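Local coordinates for protein Dye-decolorizing peroxidase (Irpex lacteus, PDB 7D8M) that binds heme b and probably uses it as a peroxidase to oxidise substrates such as dyes, at residues F331-A336 against E364-I369; K233-N238 against E251-L256; F27-I32 against T116-V121. All coordinates share one frame; numbering follows the deposited sequence.

Interactions 1 and 3 lie in different four-stranded antiparallel sheets of the chain, and interaction 2 joins two helices far from both. The centres of 1 and 3 are about 21 Å apart, whereas those of 2 and 3 are about 40 Å apart, on opposite sides of the chain's centre. Both strand contacts are buried and rest on backbone hydrogen bonds. Interaction 1 adds polar side chains turned to the heme; interaction 3 adds aromatic packing and, at its bulged end, a histidine between two polar residues. Interaction 2, the partly buried one, relies on alanine, valine and leucine carbons against backbone, while the side-chain polar bonds of residues 233-238 stay within that segment.

Interaction 1 (F331-A336 against E364-I369); sequences FHAIRA and EYQSVI. With HEM (protoporphyrin IX containing Fe), chain B; OXY (oxygen molecule), chain C.
Ile334 and Tyr365 form an antiparallel hydrogen-bonded pair, in which Tyr365 N reaches Ile334 O at 2.7 Å and Ile334 N reaches Tyr365 O at 3.0 Å. Within the second strand, Gln366 NE2 turns back to Glu364 O, meeting this carbonyl from above its plane. Apolar contact is slight: Ala336 CB touches the edge of the Tyr365 ring at CE2, 3.8 Å away. The Ala333 methyl packs instead against oxygens, Tyr365 O and Glu364 OE2. The Tyr365 hydroxyl is hydrogen-bonded to Asp15.

The neighbouring non-hydrogen-bonded pair, Arg335 and Glu364, places its polar side chains on the face toward the heme. The Glu364 carboxylate passes Arg335 CG with OE2 3.8 Å away, its plane nearly perpendicular to the guanidinium; their polar ends do not meet. A bend at chi3 (-60°) lays the Arg335 guanidinium flat on the porphyrin, with CZ 3.3 Å from HEM C4D. At its edge, NH2 donates to the heme propionate O2A at 2.7 Å and NH1 bonds weakly to the oxygen molecule. Asp172 forms a salt bridge with NH1, and Ser175 O takes a second bond from NH2, which would fix the rotation of the group. This strand-borne arginine beside Asp172 is characteristic of the distal heme pocket of DyP-type peroxidases.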
loop_
_atom_site.group_PDB
_atom_site.type_symbol
_atom_site.label_atom_id
_atom_site.label_comp_id
_atom_site.label_asym_id
_atom_site.label_seq_id
_atom_site.Cartn_x
_atom_site.Cartn_y
_atom_site.Cartn_z
ATOM N N PHE A 331 5.147 -3.631 -12.833
ATOM C CA PHE A 331 5.404 -2.967 -11.563
ATOM C C PHE A 331 4.155 -2.321 -10.963
ATOM O O PHE A 331 4.267 -1.486 -10.057
ATOM C CB PHE A 331 6.529 -1.941 -11.753
ATOM C CG PHE A 331 7.713 -2.491 -12.512
ATOM C CD1 PHE A 331 8.577 -3.403 -11.912
ATOM C CD2 PHE A 331 7.948 -2.123 -13.830
ATOM C CE1 PHE A 331 9.665 -3.923 -12.606
ATOM C CE2 PHE A 331 9.037 -2.636 -14.539
ATOM C CZ PHE A 331 9.900 -3.540 -13.927
ATOM N N HIS A 332 2.972 -2.696 -11.432
ATOM C CA HIS A 332 1.742 -2.264 -10.782
ATOM C C HIS A 332 1.393 -3.195 -9.625
ATOM O O HIS A 332 1.756 -4.374 -9.624
ATOM C CB HIS A 332 0.608 -2.212 -11.797
ATOM C CG HIS A 332 0.806 -1.158 -12.846
ATOM N ND1 HIS A 332 0.146 0.052 -12.820
ATOM C CD2 HIS A 332 1.604 -1.129 -13.941
ATOM C CE1 HIS A 332 0.528 0.782 -13.856
ATOM N NE2 HIS A 332 1.415 0.090 -14.550
ATOM N N ALA A 333 0.700 -2.644 -8.624
ATOM C CA ALA A 333 0.287 -3.412 -7.451
ATOM C C ALA A 333 -0.890 -2.696 -6.810
ATOM O O ALA A 333 -1.092 -1.497 -7.019
ATOM C CB ALA A 333 1.440 -3.578 -6.458
ATOM N N ILE A 334 -1.663 -3.436 -6.020
ATOM C CA ILE A 334 -2.900 -2.925 -5.436
ATOM C C ILE A 334 -2.667 -2.567 -3.975
ATOM O O ILE A 334 -2.238 -3.413 -3.179
ATOM C CB ILE A 334 -4.041 -3.948 -5.562
ATOM C CG1 ILE A 334 -4.426 -4.161 -7.029
ATOM C CG2 ILE A 334 -5.238 -3.501 -4.734
ATOM C CD1 ILE A 334 -5.381 -5.333 -7.234
ATOM N N ARG A 335 -2.986 -1.327 -3.611
ATOM C CA ARG A 335 -2.914 -0.883 -2.225
ATOM C C ARG A 335 -4.282 -1.028 -1.562
ATOM O O ARG A 335 -5.312 -0.704 -2.160
ATOM C CB ARG A 335 -2.430 0.572 -2.154
ATOM C CG ARG A 335 -0.998 0.780 -2.674
ATOM C CD ARG A 335 -0.681 2.259 -2.970
ATOM N NE ARG A 335 -1.574 2.787 -3.985
ATOM C CZ ARG A 335 -2.362 3.839 -3.803
ATOM N NH1 ARG A 335 -2.349 4.477 -2.640
ATOM N NH2 ARG A 335 -3.175 4.242 -4.771
ATOM N N ALA A 336 -4.286 -1.522 -0.317
ATOM C CA ALA A 336 -5.526 -1.795 0.410
ATOM C C ALA A 336 -5.409 -1.415 1.879
ATOM O O ALA A 336 -6.122 -1.963 2.733
ATOM C CB ALA A 336 -5.933 -3.275 0.282
ATOM N N GLU A 364 -0.079 -3.711 0.456
ATOM C CA GLU A 364 0.060 -3.728 -0.994
ATOM C C GLU A 364 0.175 -5.165 -1.479
ATOM O O GLU A 364 0.963 -5.947 -0.934
ATOM C CB GLU A 364 1.281 -2.913 -1.449
ATOM C CG GLU A 364 1.295 -2.635 -2.938
ATOM C CD GLU A 364 2.298 -1.560 -3.349
ATOM O OE1 GLU A 364 3.322 -1.398 -2.663
ATOM O OE2 GLU A 364 2.044 -0.860 -4.354
ATOM N N TYR A 365 -0.607 -5.501 -2.506
ATOM C CA TYR A 365 -0.676 -6.849 -3.062
ATOM C C TYR A 365 -0.040 -6.901 -4.445
ATOM O O TYR A 365 -0.196 -5.971 -5.243
ATOM C CB TYR A 365 -2.126 -7.318 -3.178
ATOM C CG TYR A 365 -2.839 -7.533 -1.874
ATOM C CD1 TYR A 365 -2.733 -8.741 -1.191
ATOM C CD2 TYR A 365 -3.662 -6.547 -1.342
ATOM C CE1 TYR A 365 -3.422 -8.959 0.012
ATOM C CE2 TYR A 365 -4.365 -6.761 -0.142
ATOM C CZ TYR A 365 -4.235 -7.967 0.529
ATOM O OH TYR A 365 -4.922 -8.171 1.718
ATOM N N GLN A 366 0.643 -8.009 -4.738
ATOM C CA GLN A 366 1.314 -8.222 -6.018
ATOM C C GLN A 366 1.790 -9.666 -6.074
ATOM O O GLN A 366 2.030 -10.296 -5.041
ATOM C CB GLN A 366 2.512 -7.276 -6.214
ATOM C CG GLN A 366 3.583 -7.414 -5.129
ATOM C CD GLN A 366 3.313 -6.538 -3.912
ATOM O OE1 GLN A 366 3.504 -5.324 -3.951
ATOM N NE2 GLN A 366 2.872 -7.156 -2.818
ATOM N N SER A 367 1.962 -10.169 -7.299
ATOM C CA SER A 367 2.449 -11.532 -7.474
ATOM C C SER A 367 3.942 -11.659 -7.210
ATOM O O SER A 367 4.413 -12.762 -6.908
ATOM C CB SER A 367 2.126 -12.031 -8.886
ATOM O OG SER A 367 2.969 -11.416 -9.860
ATOM N N VAL A 368 4.700 -10.571 -7.321
ATOM C CA VAL A 368 6.139 -10.574 -7.066
ATOM C C VAL A 368 6.448 -9.368 -6.195
ATOM O O VAL A 368 6.324 -8.224 -6.650
ATOM C CB VAL A 368 6.964 -10.543 -8.361
ATOM C CG1 VAL A 368 8.472 -10.533 -8.055
ATOM C CG2 VAL A 368 6.603 -11.725 -9.248
ATOM N N ILE A 369 6.840 -9.617 -4.941
ATOM C CA ILE A 369 7.175 -8.519 -4.036
ATOM C C ILE A 369 8.208 -7.599 -4.669
ATOM O O ILE A 369 8.082 -6.371 -4.619
ATOM C CB ILE A 369 7.662 -9.073 -2.685
ATOM C CG1 ILE A 369 6.533 -9.847 -2.003
ATOM C CG2 ILE A 369 8.119 -7.964 -1.752
ATOM C CD1 ILE A 369 6.906 -10.350 -0.624
HETATM C CHA HEM B . -0.614 6.909 -4.411
HETATM C CHB HEM B . -0.087 8.694 0.068
HETATM C CHC HEM B . 3.007 5.092 1.102
HETATM C CHD HEM B . 2.856 3.619 -3.517
HETATM C C1A HEM B . -0.764 7.697 -3.292
HETATM C C2A HEM B . -1.675 8.816 -3.149
HETATM C C3A HEM B . -1.534 9.298 -1.900
HETATM C C4A HEM B . -0.534 8.502 -1.222
HETATM C CMA HEM B . -2.275 10.483 -1.253
HETATM C CAA HEM B . -2.633 9.324 -4.259
HETATM C CBA HEM B . -3.970 8.587 -4.184
HETATM C CGA HEM B . -4.064 7.494 -5.230
HETATM O O1A HEM B . -3.546 7.688 -6.356
HETATM O O2A HEM B . -4.685 6.432 -4.949
HETATM C C1B HEM B . 0.765 7.849 0.737
HETATM C C2B HEM B . 1.092 7.945 2.142
HETATM C C3B HEM B . 1.958 6.952 2.422
HETATM C C4B HEM B . 2.186 6.197 1.211
HETATM C CMB HEM B . 0.531 9.053 3.080
HETATM C CAB HEM B . 2.614 6.567 3.771
HETATM C CBB HEM B . 2.138 6.952 4.960
HETATM C C1C HEM B . 3.302 4.412 -0.068
HETATM C C2C HEM B . 4.297 3.367 -0.239
HETATM C C3C HEM B . 4.249 2.954 -1.522
HETATM C C4C HEM B . 3.237 3.745 -2.199
HETATM C CMC HEM B . 5.195 2.848 0.911
HETATM C CAC HEM B . 5.098 1.882 -2.254
HETATM C CBC HEM B . 6.319 1.504 -1.839
HETATM C C1D HEM B . 1.819 4.297 -4.122
HETATM C C2D HEM B . 1.216 4.002 -5.412
HETATM C C3D HEM B . 0.269 4.909 -5.656
HETATM C C4D HEM B . 0.227 5.821 -4.528
HETATM C CMD HEM B . 1.593 2.855 -6.363
HETATM C CAD HEM B . -0.614 4.981 -6.917
HETATM C CBD HEM B . 0.113 5.826 -7.968
HETATM C CGD HEM B . -0.642 5.858 -9.280
HETATM O O1D HEM B . -0.694 6.948 -9.908
HETATM O O2D HEM B . -1.200 4.806 -9.699
HETATM N NA HEM B . -0.082 7.541 -2.106
HETATM N NB HEM B . 1.448 6.770 0.192
HETATM N NC HEM B . 2.690 4.617 -1.282
HETATM N ND HEM B . 1.179 5.407 -3.597
HETATM FE FE HEM B . 1.442 6.181 -1.723
HETATM O O1 OXY C . -2.023 3.579 0.537
HETATM O O2 OXY C . -1.608 4.721 0.326
#

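Interaction 2 (K233-N238 against E251-L256); sequences KYVLDN and EGAELL
Leu236 and Val235 bring helix 228-237 against Ala253 of helix 249-261; the axes of the two short segments approach to 8.0 Å, their N-to-C directions 117° apart. The Ala253 methyl rests on the first helix's backbone, CB lying 3.4 Å from Val235 O, and Leu236 CD2 closes on the same methyl at 3.7 Å.

Val235 can be followed outward. Its CB lies 3.7 Å from Ala253 O and also borders Leu256 CD2. From there the two methyls part: CG1, anti to the carbonyl carbon (chi1 -66°), heads for Leu256 CD2 at 4.1 Å, while CG2 lies alongside Ala253, near both its carbonyl oxygen and its CB. Leu256 CD2 is thus shared, for it also packs against Asn238, 3.7 Å from O and 3.9 Å from CB. Phe422 lies against both Leu256 and Tyr234, and Met260 extends the cover on Val235.

Asn238 follows the helix end; its ND2 lies over one face of the Tyr234 ring, toward the rim, and donates almost straight to Tyr234 O at 2.7 Å. Lys233 and Asp237 likewise pair in a salt bridge. The helices are therefore held together by close fit of methyl groups and backbone, while the side-chain polar bonds of residues 233-238 stay within that segment.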
loop_
_atom_site.group_PDB
_atom_site.type_symbol
_atom_site.label_atom_id
_atom_site.label_comp_id
_atom_site.label_asym_id
_atom_site.label_seq_id
_atom_site.Cartn_x
_atom_site.Cartn_y
_atom_site.Cartn_z
ATOM N N LYS A 233 3.940 22.233 8.837
ATOM C CA LYS A 233 4.864 23.334 9.118
ATOM C C LYS A 233 5.920 23.463 8.024
ATOM O O LYS A 233 6.304 24.579 7.642
ATOM C CB LYS A 233 5.509 23.112 10.495
ATOM C CG LYS A 233 6.582 24.130 10.912
ATOM C CD LYS A 233 5.997 25.522 11.043
ATOM C CE LYS A 233 7.030 26.517 11.570
ATOM N NZ LYS A 233 6.806 27.879 10.993
ATOM N N TYR A 234 6.379 22.333 7.481
ATOM C CA TYR A 234 7.392 22.366 6.427
ATOM C C TYR A 234 6.881 23.058 5.167
ATOM O O TYR A 234 7.581 23.890 4.568
ATOM C CB TYR A 234 7.855 20.952 6.082
ATOM C CG TYR A 234 8.867 20.978 4.962
ATOM C CD1 TYR A 234 10.156 21.429 5.190
ATOM C CD2 TYR A 234 8.522 20.598 3.671
ATOM C CE1 TYR A 234 11.096 21.477 4.160
ATOM C CE2 TYR A 234 9.447 20.649 2.636
ATOM C CZ TYR A 234 10.734 21.091 2.887
ATOM O OH TYR A 234 11.670 21.147 1.868
ATOM N N VAL A 235 5.679 22.693 4.716
ATOM C CA VAL A 235 5.202 23.251 3.452
ATOM C C VAL A 235 4.790 24.704 3.634
ATOM O O VAL A 235 4.936 25.520 2.707
ATOM C CB VAL A 235 4.053 22.401 2.871
ATOM C CG1 VAL A 235 4.566 21.004 2.481
ATOM C CG2 VAL A 235 2.893 22.296 3.854
ATOM N N LEU A 236 4.287 25.064 4.818
ATOM C CA LEU A 236 4.052 26.478 5.115
ATOM C C LEU A 236 5.353 27.267 5.068
ATOM O O LEU A 236 5.424 28.326 4.431
ATOM C CB LEU A 236 3.381 26.628 6.483
ATOM C CG LEU A 236 1.856 26.463 6.451
ATOM C CD1 LEU A 236 1.240 26.300 7.853
ATOM C CD2 LEU A 236 1.232 27.647 5.703
ATOM N N ASP A 237 6.399 26.759 5.727
ATOM C CA ASP A 237 7.681 27.455 5.784
ATOM C C ASP A 237 8.341 27.577 4.419
ATOM O O ASP A 237 9.203 28.443 4.237
ATOM C CB ASP A 237 8.649 26.736 6.720
ATOM C CG ASP A 237 8.330 26.955 8.189
ATOM O OD1 ASP A 237 7.461 27.800 8.517
ATOM O OD2 ASP A 237 8.964 26.266 9.018
ATOM N N ASN A 238 7.981 26.719 3.466
ATOM C CA ASN A 238 8.598 26.726 2.147
ATOM C C ASN A 238 7.590 27.042 1.048
ATOM O O ASN A 238 7.808 26.674 -0.109
ATOM C CB ASN A 238 9.284 25.383 1.897
ATOM C CG ASN A 238 10.447 25.152 2.829
ATOM O OD1 ASN A 238 11.577 25.513 2.511
ATOM N ND2 ASN A 238 10.178 24.567 4.007
ATOM N N GLU A 251 -1.759 29.393 0.414
ATOM C CA GLU A 251 -1.950 28.900 -0.944
ATOM C C GLU A 251 -0.665 28.305 -1.506
ATOM O O GLU A 251 -0.693 27.264 -2.174
ATOM C CB GLU A 251 -2.474 30.025 -1.836
ATOM C CG GLU A 251 -3.899 30.431 -1.472
ATOM C CD GLU A 251 -4.345 31.718 -2.152
ATOM O OE1 GLU A 251 -3.479 32.473 -2.636
ATOM O OE2 GLU A 251 -5.569 31.968 -2.193
ATOM N N GLY A 252 0.474 28.948 -1.247
ATOM C CA GLY A 252 1.734 28.399 -1.705
ATOM C C GLY A 252 2.108 27.115 -0.994
ATOM O O GLY A 252 2.818 26.277 -1.557
ATOM N N ALA A 253 1.662 26.955 0.257
ATOM C CA ALA A 253 1.916 25.710 0.982
ATOM C C ALA A 253 1.120 24.557 0.391
ATOM O O ALA A 253 1.656 23.461 0.211
ATOM C CB ALA A 253 1.593 25.884 2.461
ATOM N N GLU A 254 -0.157 24.785 0.068
ATOM C CA GLU A 254 -0.935 23.724 -0.562
ATOM C C GLU A 254 -0.433 23.412 -1.965
ATOM O O GLU A 254 -0.489 22.253 -2.395
ATOM C CB GLU A 254 -2.420 24.086 -0.590
ATOM C CG GLU A 254 -3.057 24.279 0.805
ATOM C CD GLU A 254 -3.036 23.029 1.715
ATOM O OE1 GLU A 254 -2.452 21.980 1.351
ATOM O OE2 GLU A 254 -3.622 23.103 2.824
ATOM N N LEU A 255 0.060 24.418 -2.695
ATOM C CA LEU A 255 0.684 24.136 -3.983
ATOM C C LEU A 255 1.885 23.216 -3.806
ATOM O O LEU A 255 2.021 22.212 -4.513
ATOM C CB LEU A 255 1.088 25.440 -4.678
ATOM C CG LEU A 255 1.727 25.280 -6.062
ATOM C CD1 LEU A 255 0.730 24.661 -7.039
ATOM C CD2 LEU A 255 2.235 26.612 -6.586
ATOM N N LEU A 256 2.757 23.529 -2.846
ATOM C CA LEU A 256 3.937 22.704 -2.632
ATOM C C LEU A 256 3.548 21.277 -2.255
ATOM O O LEU A 256 4.118 20.313 -2.779
ATOM C CB LEU A 256 4.829 23.321 -1.555
ATOM C CG LEU A 256 6.071 22.480 -1.247
ATOM C CD1 LEU A 256 6.935 22.301 -2.504
ATOM C CD2 LEU A 256 6.894 23.080 -0.113
#

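Interaction 3 (F27-I32 against T116-V121); sequences FVFFHI and TNVDGV
Phe30 and Gly120 form an antiparallel hydrogen-bonded pair, Phe30 N donating to Gly120 O at 3.1 Å, and beside them Phe29 and Val121 form a non-hydrogen-bonded pair. At the first pair Asp119 and Gly120 both face Phe30 in a classic beta bulge: Phe30 O takes a 2.8 Å bond from Asp119 N and only a weak one from Gly120 N.

The Phe30 ring packs directly on the glycine backbone, with Gly120 CA 4.0 Å from its centroid. Phe30 CG stands between the backbone N and the carbonyl carbon (chi1 59°), which folds the ring across the partner strand. Beside Phe29, Val121 CG2 makes a CH-pi contact over the ring face.

Past the bulge the chemistry turns polar. His31 ND1 donates in its ring plane to a lone pair of Asn117 O at 2.8 Å, while Asn117 OD1 and Asp119 OD2 lie over opposite faces of the ring, toward the rim, without bonding to ND1. Asp119 OD2 also accepts Ile32 N at 2.6 Å, through its anti lone pair. An alanine in place of His31 would probably leave Asn117 O without this donor and the Asn117 and Asp119 side chains without the ring between them.

Strand 24-32 is an inner strand, flanked by 120-126 and 147-156, in the ferredoxin-like sheet of the DyP alpha+beta barrel domain.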
loop_
_atom_site.group_PDB
_atom_site.type_symbol
_atom_site.label_atom_id
_atom_site.label_comp_id
_atom_site.label_asym_id
_atom_site.label_seq_id
_atom_site.Cartn_x
_atom_site.Cartn_y
_atom_site.Cartn_z
ATOM N N PHE A 27 -5.660 -5.575 12.418
ATOM C CA PHE A 27 -4.573 -6.444 11.977
ATOM C C PHE A 27 -4.111 -7.262 13.170
ATOM O O PHE A 27 -3.611 -6.696 14.150
ATOM C CB PHE A 27 -3.406 -5.630 11.408
ATOM C CG PHE A 27 -3.742 -4.883 10.154
ATOM C CD1 PHE A 27 -4.367 -3.644 10.218
ATOM C CD2 PHE A 27 -3.446 -5.420 8.912
ATOM C CE1 PHE A 27 -4.681 -2.946 9.061
ATOM C CE2 PHE A 27 -3.761 -4.741 7.745
ATOM C CZ PHE A 27 -4.380 -3.500 7.818
ATOM N N VAL A 28 -4.287 -8.587 13.100
ATOM C CA VAL A 28 -3.912 -9.475 14.198
ATOM C C VAL A 28 -2.689 -10.268 13.760
ATOM O O VAL A 28 -2.799 -11.224 12.982
ATOM C CB VAL A 28 -5.061 -10.406 14.604
ATOM C CG1 VAL A 28 -4.635 -11.278 15.787
ATOM C CG2 VAL A 28 -6.294 -9.587 14.971
ATOM N N PHE A 29 -1.520 -9.893 14.278
ATOM C CA PHE A 29 -0.274 -10.578 13.956
ATOM C C PHE A 29 0.003 -11.631 15.023
ATOM O O PHE A 29 -0.134 -11.367 16.223
ATOM C CB PHE A 29 0.892 -9.593 13.861
ATOM C CG PHE A 29 0.712 -8.520 12.783
ATOM C CD1 PHE A 29 1.101 -8.757 11.472
ATOM C CD2 PHE A 29 0.142 -7.298 13.092
ATOM C CE1 PHE A 29 0.932 -7.778 10.479
ATOM C CE2 PHE A 29 -0.019 -6.314 12.115
ATOM C CZ PHE A 29 0.374 -6.556 10.809
ATOM N N PHE A 30 0.394 -12.822 14.591
ATOM C CA PHE A 30 0.447 -13.933 15.524
ATOM C C PHE A 30 1.647 -14.817 15.244
ATOM O O PHE A 30 2.196 -14.835 14.139
ATOM C CB PHE A 30 -0.835 -14.778 15.458
ATOM C CG PHE A 30 -1.110 -15.366 14.094
ATOM C CD1 PHE A 30 -0.524 -16.567 13.702
ATOM C CD2 PHE A 30 -1.968 -14.726 13.210
ATOM C CE1 PHE A 30 -0.775 -17.105 12.446
ATOM C CE2 PHE A 30 -2.228 -15.260 11.959
ATOM C CZ PHE A 30 -1.631 -16.457 11.579
ATOM N N HIS A 31 1.997 -15.601 16.263
ATOM C CA HIS A 31 2.996 -16.653 16.199
ATOM C C HIS A 31 2.299 -17.981 16.448
ATOM O O HIS A 31 1.338 -18.048 17.222
ATOM C CB HIS A 31 4.083 -16.431 17.254
ATOM C CG HIS A 31 5.122 -17.508 17.293
ATOM N ND1 HIS A 31 6.185 -17.543 16.419
ATOM C CD2 HIS A 31 5.266 -18.584 18.105
ATOM C CE1 HIS A 31 6.933 -18.600 16.681
ATOM N NE2 HIS A 31 6.403 -19.242 17.705
ATOM N N ILE A 32 2.770 -19.038 15.789
ATOM C CA ILE A 32 2.150 -20.355 15.904
ATOM C C ILE A 32 2.913 -21.161 16.949
ATOM O O ILE A 32 4.110 -21.429 16.783
ATOM C CB ILE A 32 2.119 -21.081 14.551
ATOM C CG1 ILE A 32 1.328 -20.251 13.538
ATOM C CG2 ILE A 32 1.505 -22.467 14.701
ATOM C CD1 ILE A 32 1.218 -20.879 12.175
ATOM N N THR A 116 11.799 -12.881 13.002
ATOM C CA THR A 116 10.996 -13.796 12.203
ATOM C C THR A 116 9.990 -14.525 13.085
ATOM O O THR A 116 9.575 -15.645 12.775
ATOM C CB THR A 116 11.885 -14.788 11.450
ATOM O OG1 THR A 116 12.683 -15.522 12.389
ATOM C CG2 THR A 116 12.803 -14.052 10.469
ATOM N N ASN A 117 9.596 -13.886 14.191
ATOM C CA ASN A 117 8.620 -14.477 15.099
ATOM C C ASN A 117 7.203 -14.394 14.544
ATOM O O ASN A 117 6.357 -15.232 14.881
ATOM C CB ASN A 117 8.690 -13.781 16.456
ATOM C CG ASN A 117 8.004 -14.580 17.555
ATOM O OD1 ASN A 117 8.370 -15.721 17.822
ATOM N ND2 ASN A 117 7.010 -13.978 18.200
ATOM N N VAL A 118 6.921 -13.397 13.710
ATOM C CA VAL A 118 5.584 -13.246 13.147
ATOM C C VAL A 118 5.364 -14.320 12.090
ATOM O O VAL A 118 6.088 -14.391 11.089
ATOM C CB VAL A 118 5.384 -11.839 12.571
ATOM C CG1 VAL A 118 4.111 -11.788 11.715
ATOM C CG2 VAL A 118 5.336 -10.815 13.708
ATOM N N ASP A 119 4.362 -15.173 12.319
ATOM C CA ASP A 119 4.041 -16.282 11.429
ATOM C C ASP A 119 2.911 -15.961 10.462
ATOM O O ASP A 119 2.793 -16.626 9.426
ATOM C CB ASP A 119 3.653 -17.530 12.253
ATOM C CG ASP A 119 4.853 -18.191 12.914
ATOM O OD1 ASP A 119 5.970 -18.093 12.369
ATOM O OD2 ASP A 119 4.678 -18.821 13.976
ATOM N N GLY A 120 2.091 -14.964 10.761
ATOM C CA GLY A 120 1.033 -14.594 9.846
ATOM C C GLY A 120 0.198 -13.485 10.439
ATOM O O GLY A 120 0.462 -12.988 11.541
ATOM N N VAL A 121 -0.837 -13.114 9.697
ATOM C CA VAL A 121 -1.699 -12.021 10.112
ATOM C C VAL A 121 -3.123 -12.305 9.658
ATOM O O VAL A 121 -3.358 -12.785 8.544
ATOM C CB VAL A 121 -1.181 -10.673 9.550
ATOM C CG1 VAL A 121 -1.051 -10.743 8.025
ATOM C CG2 VAL A 121 -2.094 -9.545 9.975
#